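Local coordinates for protein 2-Keto-3-deoxy-(6-phospho-)gluconate aldolase (Thermoproteus tenax, PDB 2R91) that is an aldolase by name, of the dihydrodipicolinate synthetase family, and folds as a TIM barrel, four copies of which make up the assembly, at residues I8-G13 and E19-H24; V25-S30 and I249-E254; I68-S73 and F126-P131; D116-V121 and L146-G151. All blocks are in the same frame, centred on the assembly; numbering follows the deposited sequence.

Contacts 1 and 2 adjoin in the helical layer round the barrel; contacts 3 and 4 form a second pair, one inside the barrel and one at its surface. The first two share helix 18-30, with centres about 11 Å apart, and H24 ND1 joins Y253 OH at 2.7 Å in a probable hydrogen bond. Contacts 3 and 4 have centres about 12 Å apart and meet through neighbouring barrel strands, where L127 N probably bonds to G151 O at 2.8 Å. Contact 3 carries the bound sulfate. Contacts 2 and 4, with centres about 33 Å apart, occupy opposite sides of the chain's centre, and contact 4 is nested within the long chain loop that contact 2 closes.

Contact 1. Residues I8-G13 and E19-H24; sequences ITTFRG and ELFANH
T10 and F21 mark the closest backbone approach, their CA atoms 5.7 Å apart where the extended chain 8-13 passes the helical turn 19-24. T10 fits this narrow gap because it is small: its OG1 lies 3.2 Å from F21 CB, and the hydroxyl is satisfied by the carbonyl of D17 just before the helix. The F21 ring turns an edge to the backbone, so that I8 O lies in its plane, 3.4 Å from CE1; this buried carbonyl has no conventional hydrogen-bond partner in the model. I8 sets its CD1 over one face of the H24 imidazole in a CH-pi contact, 4.3 Å from the ring centroid. H24 reaches across because its CG is anti to the backbone N (chi1 177°), and its two nitrogens are held by Y253 and N199, which fixes the ring's rotation. Farther out, R12 bends at chi3 (-76°) and lays a guanidinium face on L20 CD1, 3.6 Å from CZ; the group points towards E254, though that modelled approach is doubtfully close. This chain links barrel strand 2-6 to helix 18-30; beyond it, I8 packs on V243, Y244 and V247 of helix 239-251, while F21 fills against L56, A59 and A60 of helix 50-63.

Contact 2. Residues V25-S30 and I249-E254; sequences VKNITS and IFQGYE
N27 and Q251 are the nearest backbone neighbours, yet their CA atoms stay 8.4 Å apart, so segment 25-30 of the helix that begins at residue 18 and the end of helix 239-251 are bridged by side chains alone. The N27 amide does the bridging, donating through ND2 in two directions. One bond, 2.9 Å to Q251 OE1, is nearly straight (167°) and lies in the plane of the N27 amide, although it comes in above the carbonyl plane of Q251. The other runs 3.0 Å from ND2 to Y253 OH and is bent, at 137°. Asparagine suits the site because its short chain carries two N-H groups on one nitrogen. It stands at the edge of the tyrosine ring, the two planes almost perpendicular, with N27 CG 3.6 Å from Y253 CE2. In this TIM barrel the pair of segments ties the outer helix 18-30 to a helix that follows all eight strands, joining early and late parts of the chain. G252, the first residue past helix 239-251, has positive phi, a backbone state glycine adopts readily, and the chain turns there before Y253. Both oxygens have second partners: Y253 OH is also hydrogen-bonded to H24 ND1, and Q251 OE1 to K31 NZ, while Q251 NE2 is held by Y200 O and E203.

Contact 3. Residues I68-S73 and F126-P131; sequences IVQVAS and FLYNYP. With SO4 (sulfate ion), chain E.
Q70 NE2 comes to 3.1 Å from Y128 CD2, meeting the tyrosine at its ring edge and near the ring plane, with the amide and the ring turned 59° to each other. Nearby, I68 places CD1 over one face of the F126 ring, 3.9 Å from CE2, a purely apolar contact between a branched aliphatic chain and an aromatic surface. No hydrogen bond joins the two segments; what fixes these groups lies one shell out. Q70 OE1 accepts from A72 N at 3.1 Å, the chain having bent at chi2 (74°), and from L97 N as well. Two backbone donors thus set the rotation of the amide and leave NE2 on the tyrosine side. The OH of Y128 gives a very short hydrogen bond, 2.5 Å, to sulfate O1. That ion, probably from the crystallisation liquor, is also bound by T42, T155 and K153, while T41 OG1 is a second partner of the phenol. The Y128 ring is further braced by an edge-to-face stack with F37. Strand 67-70 and strand 125-129 are not neighbours in the parallel barrel: strand 93-96 runs between them, and its small residues A93 and A95, which F126 touches, probably leave room for the longer side chains to meet inside, with strand 35-38 contributing V35 and F37 beside I68.

Contact 4. Residues D116-V121 and L146-G151; sequences DLCSAV and LGCIRG
C118 and C148 point at each other and are joined by a disulfide, SG to SG at 2.1 Å, the single direct contact between segment 116-121, at the end of helix 107-120, and segment 146-151. The two half-cystines approach differently. On the helix, C118 has its sulfur beside the backbone N and anti to the carbonyl carbon (chi1 -68°), a position that suits a helical residue. C148 lies in the turn after helix 140-146 and tucks its sulfur between backbone N and carbonyl carbon (chi1 66°), pointing it back at the helix. About the S-S bond the torsion is 74°, right-handed in sign and somewhat below the near-90° preferred by disulfides. It brings the CB atoms of C118 and C148 to 3.6 Å, and each sulfur lies 3.1 Å from the opposite CB. The CA atoms of the same two residues are 6.4 Å apart. G147, with positive phi, makes the turn that delivers C148; L146 O just before it is bonded to R115 NE, a second tie to helix 107-120. C118 also packs on V125 of barrel strand 125-129, and strand 149-154 continues from the cysteine turn beside that strand. Because the link is covalent, it closes a chain loop between residues 118 and 148 and should lower the entropy of the unfolded state; it holds the two parts together near the surface without a polar bond between them, for as long as the cysteines remain oxidised.

Contact 1. Residues I8-G13 and E19-H24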
loop_
_atom_site.group_PDB
_atom_site.type_symbol
_atom_site.label_atom_id
_atom_site.label_comp_id
_atom_site.label_asym_id
_atom_site.label_seq_id
_atom_site.Cartn_x
_atom_site.Cartn_y
_atom_site.Cartn_z
ATOM N N ILE A 8 -0.255 23.899 17.297
ATOM C CA ILE A 8 -0.237 24.607 16.027
ATOM C C ILE A 8 0.783 25.757 16.059
ATOM O O ILE A 8 1.011 26.367 17.094
ATOM C CB ILE A 8 -1.634 25.189 15.649
ATOM C CG1 ILE A 8 -2.213 25.996 16.819
ATOM C CG2 ILE A 8 -2.610 24.043 15.211
ATOM C CD1 ILE A 8 -3.493 26.782 16.496
ATOM N N THR A 9 1.335 26.068 14.892
ATOM C CA THR A 9 2.197 27.204 14.711
ATOM C C THR A 9 1.326 28.345 14.144
ATOM O O THR A 9 0.785 28.242 13.050
ATOM C CB THR A 9 3.327 26.829 13.749
ATOM O OG1 THR A 9 4.095 25.746 14.300
ATOM C CG2 THR A 9 4.219 28.034 13.475
ATOM N N THR A 10 1.193 29.426 14.908
ATOM C CA THR A 10 0.204 30.469 14.632
ATOM C C THR A 10 0.808 31.596 13.775
ATOM O O THR A 10 1.448 32.498 14.334
ATOM C CB THR A 10 -0.332 31.084 15.944
ATOM O OG1 THR A 10 0.781 31.510 16.743
ATOM C CG2 THR A 10 -1.146 30.062 16.809
ATOM N N PHE A 11 0.607 31.557 12.449
ATOM C CA PHE A 11 1.014 32.644 11.556
ATOM C C PHE A 11 -0.051 33.760 11.546
ATOM O O PHE A 11 -1.262 33.502 11.702
ATOM C CB PHE A 11 1.206 32.164 10.103
ATOM C CG PHE A 11 2.389 31.273 9.902
ATOM C CD1 PHE A 11 3.625 31.809 9.516
ATOM C CD2 PHE A 11 2.285 29.906 10.080
ATOM C CE1 PHE A 11 4.730 30.976 9.340
ATOM C CE2 PHE A 11 3.377 29.064 9.871
ATOM C CZ PHE A 11 4.612 29.614 9.517
ATOM N N ARG A 12 0.409 34.998 11.379
ATOM C CA ARG A 12 -0.469 36.116 11.052
ATOM C C ARG A 12 0.337 37.114 10.240
ATOM O O ARG A 12 1.487 37.409 10.585
ATOM C CB ARG A 12 -1.032 36.784 12.309
ATOM C CG ARG A 12 -1.675 38.134 12.035
ATOM C CD ARG A 12 -2.124 38.807 13.329
ATOM N NE ARG A 12 -3.345 38.164 13.797
ATOM C CZ ARG A 12 -3.919 38.383 14.979
ATOM N NH1 ARG A 12 -3.382 39.245 15.856
ATOM N NH2 ARG A 12 -5.040 37.718 15.288
ATOM N N GLY A 13 -0.255 37.622 9.164
ATOM C CA GLY A 13 0.446 38.555 8.273
ATOM C C GLY A 13 1.702 37.966 7.649
ATOM O O GLY A 13 2.664 38.695 7.352
ATOM N N GLU A 19 2.275 36.301 20.082
ATOM C CA GLU A 19 1.218 36.668 21.018
ATOM C C GLU A 19 0.035 35.706 20.868
ATOM O O GLU A 19 -0.500 35.217 21.856
ATOM C CB GLU A 19 0.752 38.114 20.831
ATOM C CG GLU A 19 1.763 39.163 21.347
ATOM C CD GLU A 19 2.956 39.366 20.403
ATOM O OE1 GLU A 19 4.122 39.150 20.847
ATOM O OE2 GLU A 19 2.728 39.734 19.212
ATOM N N LEU A 20 -0.385 35.460 19.630
ATOM C CA LEU A 20 -1.414 34.417 19.392
ATOM C C LEU A 20 -0.944 33.070 19.975
ATOM O O LEU A 20 -1.698 32.396 20.666
ATOM C CB LEU A 20 -1.733 34.281 17.911
ATOM C CG LEU A 20 -2.429 35.442 17.237
ATOM C CD1 LEU A 20 -2.646 35.102 15.774
ATOM C CD2 LEU A 20 -3.774 35.781 17.955
ATOM N N PHE A 21 0.310 32.711 19.729
ATOM C CA PHE A 21 0.858 31.425 20.176
ATOM C C PHE A 21 0.850 31.265 21.699
ATOM O O PHE A 21 0.452 30.222 22.229
ATOM C CB PHE A 21 2.271 31.240 19.608
ATOM C CG PHE A 21 2.884 29.911 19.906
ATOM C CD1 PHE A 21 2.604 28.803 19.108
ATOM C CD2 PHE A 21 3.747 29.754 20.990
ATOM C CE1 PHE A 21 3.163 27.562 19.383
ATOM C CE2 PHE A 21 4.319 28.521 21.272
ATOM C CZ PHE A 21 4.022 27.412 20.457
ATOM N N ALA A 22 1.293 32.308 22.400
ATOM C CA ALA A 22 1.365 32.301 23.857
ATOM C C ALA A 22 -0.003 32.229 24.493
ATOM O O ALA A 22 -0.157 31.540 25.474
ATOM C CB ALA A 22 2.100 33.588 24.384
ATOM N N ASN A 23 -0.964 32.980 23.971
ATOM C CA ASN A 23 -2.314 32.944 24.493
ATOM C C ASN A 23 -2.851 31.516 24.361
ATOM O O ASN A 23 -3.392 30.956 25.317
ATOM C CB ASN A 23 -3.219 33.910 23.717
ATOM C CG ASN A 23 -4.690 33.813 24.134
ATOM O OD1 ASN A 23 -5.068 34.265 25.215
ATOM N ND2 ASN A 23 -5.530 33.235 23.264
ATOM N N HIS A 24 -2.671 30.942 23.172
ATOM C CA HIS A 24 -3.158 29.563 22.881
ATOM C C HIS A 24 -2.488 28.550 23.804
ATOM O O HIS A 24 -3.144 27.768 24.457
ATOM C CB HIS A 24 -2.882 29.214 21.410
ATOM C CG HIS A 24 -3.285 27.807 21.032
ATOM N ND1 HIS A 24 -4.575 27.341 21.187
ATOM C CD2 HIS A 24 -2.574 26.783 20.494
ATOM C CE1 HIS A 24 -4.637 26.079 20.769
ATOM N NE2 HIS A 24 -3.440 25.719 20.344
#

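Contact 2. Residues V25-S30 and I249-E254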
loop_
_atom_site.group_PDB
_atom_site.type_symbol
_atom_site.label_atom_id
_atom_site.label_comp_id
_atom_site.label_asym_id
_atom_site.label_seq_id
_atom_site.Cartn_x
_atom_site.Cartn_y
_atom_site.Cartn_z
ATOM N N VAL A 25 -1.163 28.575 23.902
ATOM C CA VAL A 25 -0.479 27.639 24.791
ATOM C C VAL A 25 -0.934 27.749 26.258
ATOM O O VAL A 25 -1.146 26.743 26.951
ATOM C CB VAL A 25 1.042 27.785 24.700
ATOM C CG1 VAL A 25 1.703 27.080 25.881
ATOM C CG2 VAL A 25 1.573 27.227 23.349
ATOM N N LYS A 26 -1.089 28.976 26.739
ATOM C CA LYS A 26 -1.471 29.174 28.126
ATOM C C LYS A 26 -2.912 28.702 28.376
ATOM O O LYS A 26 -3.212 28.148 29.432
ATOM C CB LYS A 26 -1.276 30.643 28.515
ATOM C CG LYS A 26 0.230 31.027 28.580
ATOM C CD LYS A 26 0.417 32.568 28.561
ATOM C CE LYS A 26 1.878 32.968 28.289
ATOM N NZ LYS A 26 1.971 34.442 27.981
ATOM N N ASN A 27 -3.793 28.918 27.403
ATOM C CA ASN A 27 -5.147 28.355 27.502
ATOM C C ASN A 27 -5.142 26.825 27.579
ATOM O O ASN A 27 -5.683 26.216 28.513
ATOM C CB ASN A 27 -6.022 28.799 26.327
ATOM C CG ASN A 27 -7.412 28.170 26.378
ATOM O OD1 ASN A 27 -8.150 28.388 27.337
ATOM N ND2 ASN A 27 -7.758 27.357 25.374
ATOM N N ILE A 28 -4.510 26.171 26.613
ATOM C CA ILE A 28 -4.639 24.709 26.604
ATOM C C ILE A 28 -3.924 24.055 27.784
ATOM O O ILE A 28 -4.361 23.031 28.296
ATOM C CB ILE A 28 -4.255 24.096 25.222
ATOM C CG1 ILE A 28 -2.727 24.134 24.999
ATOM C CG2 ILE A 28 -5.021 24.831 24.104
ATOM C CD1 ILE A 28 -2.285 23.704 23.546
ATOM N N THR A 29 -2.821 24.629 28.252
ATOM C CA THR A 29 -2.170 24.036 29.425
ATOM C C THR A 29 -3.033 24.272 30.689
ATOM O O THR A 29 -2.974 23.494 31.631
ATOM C CB THR A 29 -0.714 24.555 29.648
ATOM O OG1 THR A 29 -0.744 25.973 29.710
ATOM C CG2 THR A 29 0.211 24.142 28.482
ATOM N N SER A 30 -3.846 25.323 30.702
ATOM C CA SER A 30 -4.786 25.500 31.807
ATOM C C SER A 30 -5.921 24.454 31.813
ATOM O O SER A 30 -6.574 24.226 32.841
ATOM C CB SER A 30 -5.382 26.901 31.815
ATOM O OG SER A 30 -6.468 27.004 30.902
ATOM N N ILE A 249 -13.469 27.845 17.026
ATOM C CA ILE A 249 -14.813 27.336 17.358
ATOM C C ILE A 249 -14.980 26.919 18.819
ATOM O O ILE A 249 -15.898 27.373 19.505
ATOM C CB ILE A 249 -15.200 26.147 16.456
ATOM C CG1 ILE A 249 -15.417 26.634 15.018
ATOM C CG2 ILE A 249 -16.486 25.440 17.002
ATOM C CD1 ILE A 249 -15.494 25.480 13.966
ATOM N N PHE A 250 -14.095 26.061 19.306
ATOM C CA PHE A 250 -14.283 25.481 20.614
ATOM C C PHE A 250 -13.662 26.280 21.767
ATOM O O PHE A 250 -14.093 26.137 22.928
ATOM C CB PHE A 250 -13.741 24.060 20.637
ATOM C CG PHE A 250 -14.574 23.072 19.845
ATOM C CD1 PHE A 250 -15.806 22.627 20.329
ATOM C CD2 PHE A 250 -14.119 22.575 18.647
ATOM C CE1 PHE A 250 -16.574 21.699 19.600
ATOM C CE2 PHE A 250 -14.883 21.649 17.917
ATOM C CZ PHE A 250 -16.102 21.230 18.387
ATOM N N GLN A 251 -12.622 27.063 21.463
ATOM C CA GLN A 251 -11.894 27.807 22.518
ATOM C C GLN A 251 -12.187 29.312 22.493
ATOM O O GLN A 251 -11.926 30.004 23.462
ATOM C CB GLN A 251 -10.369 27.559 22.433
ATOM C CG GLN A 251 -9.960 26.106 22.621
ATOM C CD GLN A 251 -10.478 25.544 23.933
ATOM O OE1 GLN A 251 -10.343 26.186 24.992
ATOM N NE2 GLN A 251 -11.095 24.341 23.879
ATOM N N GLY A 252 -12.703 29.817 21.385
ATOM C CA GLY A 252 -13.241 31.173 21.360
ATOM C C GLY A 252 -12.233 32.314 21.283
ATOM O O GLY A 252 -12.527 33.439 21.718
ATOM N N TYR A 253 -11.055 32.051 20.732
ATOM C CA TYR A 253 -10.086 33.125 20.476
ATOM C C TYR A 253 -9.443 32.907 19.113
ATOM O O TYR A 253 -9.541 31.810 18.532
ATOM C CB TYR A 253 -9.012 33.221 21.585
ATOM C CG TYR A 253 -8.311 31.918 21.900
ATOM C CD1 TYR A 253 -7.423 31.333 20.997
ATOM C CD2 TYR A 253 -8.545 31.270 23.104
ATOM C CE1 TYR A 253 -6.789 30.090 21.294
ATOM C CE2 TYR A 253 -7.916 30.076 23.422
ATOM C CZ TYR A 253 -7.045 29.492 22.497
ATOM O OH TYR A 253 -6.464 28.314 22.853
ATOM N N GLU A 254 -8.768 33.939 18.621
ATOM C CA GLU A 254 -8.118 33.874 17.317
ATOM C C GLU A 254 -6.929 32.935 17.382
ATOM O O GLU A 254 -6.110 33.013 18.291
ATOM C CB GLU A 254 -7.661 35.258 16.853
ATOM C CG GLU A 254 -8.777 36.154 16.313
ATOM C CD GLU A 254 -8.231 37.453 15.684
ATOM O OE1 GLU A 254 -6.995 37.694 15.776
ATOM O OE2 GLU A 254 -9.031 38.235 15.092
#

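Contact 3. Residues I68-S73 and F126-P131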
loop_
_atom_site.group_PDB
_atom_site.type_symbol
_atom_site.label_atom_id
_atom_site.label_comp_id
_atom_site.label_asym_id
_atom_site.label_seq_id
_atom_site.Cartn_x
_atom_site.Cartn_y
_atom_site.Cartn_z
ATOM N N ILE A 68 8.712 19.783 24.481
ATOM C CA ILE A 68 9.562 18.938 23.644
ATOM C C ILE A 68 9.600 19.577 22.262
ATOM O O ILE A 68 8.558 19.962 21.730
ATOM C CB ILE A 68 8.999 17.485 23.527
ATOM C CG1 ILE A 68 8.953 16.810 24.903
ATOM C CG2 ILE A 68 9.781 16.647 22.482
ATOM C CD1 ILE A 68 8.198 15.398 24.887
ATOM N N VAL A 69 10.790 19.698 21.676
ATOM C CA VAL A 69 10.934 20.339 20.376
ATOM C C VAL A 69 11.274 19.301 19.290
ATOM O O VAL A 69 12.216 18.504 19.434
ATOM C CB VAL A 69 12.015 21.495 20.399
ATOM C CG1 VAL A 69 12.100 22.199 19.049
ATOM C CG2 VAL A 69 11.696 22.514 21.509
ATOM N N GLN A 70 10.476 19.320 18.224
ATOM C CA GLN A 70 10.662 18.508 17.010
ATOM C C GLN A 70 11.739 19.184 16.152
ATOM O O GLN A 70 11.552 20.320 15.747
ATOM C CB GLN A 70 9.357 18.473 16.166
ATOM C CG GLN A 70 9.634 18.314 14.567
ATOM C CD GLN A 70 10.001 16.987 14.551
ATOM O OE1 GLN A 70 10.883 16.490 13.861
ATOM N NE2 GLN A 70 9.423 16.363 15.573
ATOM N N VAL A 71 12.821 18.479 15.838
ATOM C CA VAL A 71 13.986 19.146 15.212
ATOM C C VAL A 71 14.340 18.731 13.760
ATOM O O VAL A 71 15.310 19.247 13.178
ATOM C CB VAL A 71 15.236 19.002 16.125
ATOM C CG1 VAL A 71 14.961 19.580 17.516
ATOM C CG2 VAL A 71 15.708 17.524 16.197
ATOM N N ALA A 72 13.569 17.824 13.154
ATOM C CA ALA A 72 14.006 17.257 11.884
ATOM C C ALA A 72 14.234 18.320 10.804
ATOM O O ALA A 72 13.487 19.280 10.689
ATOM C CB ALA A 72 13.008 16.242 11.350
ATOM N N SER A 73 15.248 18.090 9.991
ATOM C CA SER A 73 15.479 18.897 8.796
ATOM C C SER A 73 16.097 18.004 7.757
ATOM O O SER A 73 16.847 17.097 8.099
ATOM C CB SER A 73 16.443 20.046 9.097
ATOM O OG SER A 73 16.696 20.766 7.901
ATOM N N PHE A 126 13.714 11.721 21.437
ATOM C CA PHE A 126 12.519 10.905 21.110
ATOM C C PHE A 126 12.493 10.589 19.642
ATOM O O PHE A 126 12.799 11.461 18.796
ATOM C CB PHE A 126 11.226 11.683 21.408
ATOM C CG PHE A 126 10.814 11.695 22.862
ATOM C CD1 PHE A 126 11.743 11.862 23.879
ATOM C CD2 PHE A 126 9.484 11.555 23.202
ATOM C CE1 PHE A 126 11.340 11.879 25.218
ATOM C CE2 PHE A 126 9.073 11.578 24.548
ATOM C CZ PHE A 126 9.984 11.750 25.537
ATOM N N LEU A 127 12.099 9.366 19.306
ATOM C CA LEU A 127 11.723 9.076 17.940
ATOM C C LEU A 127 10.295 9.585 17.721
ATOM O O LEU A 127 9.404 9.318 18.525
ATOM C CB LEU A 127 11.843 7.573 17.663
ATOM C CG LEU A 127 11.078 7.066 16.425
ATOM C CD1 LEU A 127 11.667 7.533 15.089
ATOM C CD2 LEU A 127 10.943 5.524 16.494
ATOM N N TYR A 128 10.084 10.368 16.669
ATOM C CA TYR A 128 8.748 10.778 16.258
ATOM C C TYR A 128 8.470 10.044 14.951
ATOM O O TYR A 128 8.970 10.418 13.874
ATOM C CB TYR A 128 8.664 12.314 16.100
ATOM C CG TYR A 128 7.385 12.884 15.480
ATOM C CD1 TYR A 128 6.142 12.212 15.570
ATOM C CD2 TYR A 128 7.412 14.117 14.847
ATOM C CE1 TYR A 128 4.989 12.761 14.985
ATOM C CE2 TYR A 128 6.285 14.670 14.269
ATOM C CZ TYR A 128 5.070 14.009 14.349
ATOM O OH TYR A 128 3.985 14.612 13.762
ATOM N N ASN A 129 7.682 8.974 15.067
ATOM C CA ASN A 129 7.408 8.061 13.977
ATOM C C ASN A 129 6.031 8.398 13.389
ATOM O O ASN A 129 5.071 8.611 14.129
ATOM C CB ASN A 129 7.471 6.614 14.528
ATOM C CG ASN A 129 7.453 5.545 13.434
ATOM O OD1 ASN A 129 6.539 4.703 13.377
ATOM N ND2 ASN A 129 8.469 5.539 12.607
ATOM N N TYR A 130 5.944 8.509 12.064
ATOM C CA TYR A 130 4.711 8.898 11.405
ATOM C C TYR A 130 4.775 8.362 9.982
ATOM O O TYR A 130 4.977 9.116 9.017
ATOM C CB TYR A 130 4.544 10.430 11.419
ATOM C CG TYR A 130 3.177 10.942 11.014
ATOM C CD1 TYR A 130 2.233 10.103 10.400
ATOM C CD2 TYR A 130 2.836 12.272 11.218
ATOM C CE1 TYR A 130 0.984 10.595 10.002
ATOM C CE2 TYR A 130 1.591 12.758 10.857
ATOM C CZ TYR A 130 0.685 11.921 10.237
ATOM O OH TYR A 130 -0.540 12.402 9.892
ATOM N N PRO A 131 4.650 7.035 9.842
ATOM C CA PRO A 131 4.910 6.431 8.515
ATOM C C PRO A 131 4.088 6.955 7.352
ATOM O O PRO A 131 4.638 7.075 6.252
ATOM C CB PRO A 131 4.684 4.923 8.727
ATOM C CG PRO A 131 4.741 4.722 10.213
ATOM C CD PRO A 131 4.393 6.033 10.895
HETATM S S SO4 E . 0.992 15.183 14.952
HETATM O O1 SO4 E . 1.785 13.963 14.647
HETATM O O2 SO4 E . 0.196 14.813 16.147
HETATM O O3 SO4 E . 1.713 16.439 15.066
HETATM O O4 SO4 E . 0.043 15.506 13.857
#

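Contact 4. Residues D116-V121 and L146-G151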
loop_
_atom_site.group_PDB
_atom_site.type_symbol
_atom_site.label_atom_id
_atom_site.label_comp_id
_atom_site.label_asym_id
_atom_site.label_seq_id
_atom_site.Cartn_x
_atom_site.Cartn_y
_atom_site.Cartn_z
ATOM N N ASP A 116 23.795 10.713 15.559
ATOM C CA ASP A 116 24.337 12.062 15.609
ATOM C C ASP A 116 23.501 13.012 16.466
ATOM O O ASP A 116 24.023 13.870 17.183
ATOM C CB ASP A 116 24.457 12.624 14.205
ATOM C CG ASP A 116 25.663 12.092 13.478
ATOM O OD1 ASP A 116 26.400 11.263 14.064
ATOM O OD2 ASP A 116 25.859 12.487 12.317
ATOM N N LEU A 117 22.182 12.885 16.380
ATOM C CA LEU A 117 21.317 13.694 17.222
ATOM C C LEU A 117 21.522 13.386 18.703
ATOM O O LEU A 117 21.638 14.301 19.545
ATOM C CB LEU A 117 19.866 13.402 16.847
ATOM C CG LEU A 117 18.900 14.544 16.638
ATOM C CD1 LEU A 117 19.575 15.744 15.931
ATOM C CD2 LEU A 117 17.690 14.003 15.824
ATOM N N CYS A 118 21.545 12.102 19.039
ATOM C CA CYS A 118 21.780 11.698 20.434
ATOM C C CYS A 118 23.124 12.212 20.981
ATOM O O CYS A 118 23.224 12.570 22.157
ATOM C CB CYS A 118 21.709 10.173 20.586
ATOM S SG CYS A 118 20.024 9.448 20.338
ATOM N N SER A 119 24.148 12.254 20.131
ATOM C CA SER A 119 25.483 12.714 20.551
ATOM C C SER A 119 25.521 14.201 20.796
ATOM O O SER A 119 26.394 14.684 21.522
ATOM C CB SER A 119 26.522 12.408 19.482
ATOM O OG SER A 119 26.688 11.021 19.341
ATOM N N ALA A 120 24.599 14.923 20.156
ATOM C CA ALA A 120 24.564 16.380 20.195
ATOM C C ALA A 120 24.055 16.972 21.515
ATOM O O ALA A 120 24.317 18.131 21.827
ATOM C CB ALA A 120 23.720 16.916 19.014
ATOM N N VAL A 121 23.275 16.211 22.265
ATOM C CA VAL A 121 22.624 16.758 23.458
ATOM C C VAL A 121 22.657 15.762 24.606
ATOM O O VAL A 121 22.910 14.573 24.412
ATOM C CB VAL A 121 21.111 17.130 23.185
ATOM C CG1 VAL A 121 21.003 18.254 22.116
ATOM C CG2 VAL A 121 20.306 15.879 22.742
ATOM N N LEU A 146 18.908 1.367 17.401
ATOM C CA LEU A 146 19.591 2.669 17.350
ATOM C C LEU A 146 20.424 2.900 18.591
ATOM O O LEU A 146 21.470 3.556 18.536
ATOM C CB LEU A 146 18.609 3.833 17.180
ATOM C CG LEU A 146 17.829 3.890 15.879
ATOM C CD1 LEU A 146 16.786 5.025 15.944
ATOM C CD2 LEU A 146 18.782 4.073 14.679
ATOM N N GLY A 147 19.950 2.375 19.716
ATOM C CA GLY A 147 20.715 2.389 20.968
ATOM C C GLY A 147 20.712 3.647 21.837
ATOM O O GLY A 147 21.507 3.740 22.779
ATOM N N CYS A 148 19.861 4.628 21.538
ATOM C CA CYS A 148 19.891 5.886 22.292
ATOM C C CYS A 148 18.519 6.583 22.429
ATOM O O CYS A 148 18.416 7.703 22.949
ATOM C CB CYS A 148 20.915 6.856 21.683
ATOM S SG CYS A 148 20.483 7.413 20.018
ATOM N N ILE A 149 17.473 5.919 21.972
ATOM C CA ILE A 149 16.139 6.511 21.971
ATOM C C ILE A 149 15.553 6.366 23.364
ATOM O O ILE A 149 15.575 5.277 23.920
ATOM C CB ILE A 149 15.244 5.782 20.927
ATOM C CG1 ILE A 149 15.798 5.967 19.486
ATOM C CG2 ILE A 149 13.801 6.245 21.019
ATOM C CD1 ILE A 149 15.975 7.418 19.064
ATOM N N ARG A 150 15.020 7.444 23.925
ATOM C CA ARG A 150 14.459 7.419 25.281
ATOM C C ARG A 150 12.956 7.779 25.312
ATOM O O ARG A 150 12.340 7.956 26.378
ATOM C CB ARG A 150 15.302 8.331 26.200
ATOM C CG ARG A 150 16.710 7.726 26.444
ATOM C CD ARG A 150 17.732 8.719 26.942
ATOM N NE ARG A 150 17.494 9.080 28.324
ATOM C CZ ARG A 150 18.056 10.125 28.940
ATOM N NH1 ARG A 150 18.900 10.952 28.297
ATOM N NH2 ARG A 150 17.751 10.354 30.210
ATOM N N GLY A 151 12.369 7.879 24.133
ATOM C CA GLY A 151 10.980 8.253 24.044
ATOM C C GLY A 151 10.496 8.036 22.634
ATOM O O GLY A 151 11.290 8.072 21.685
#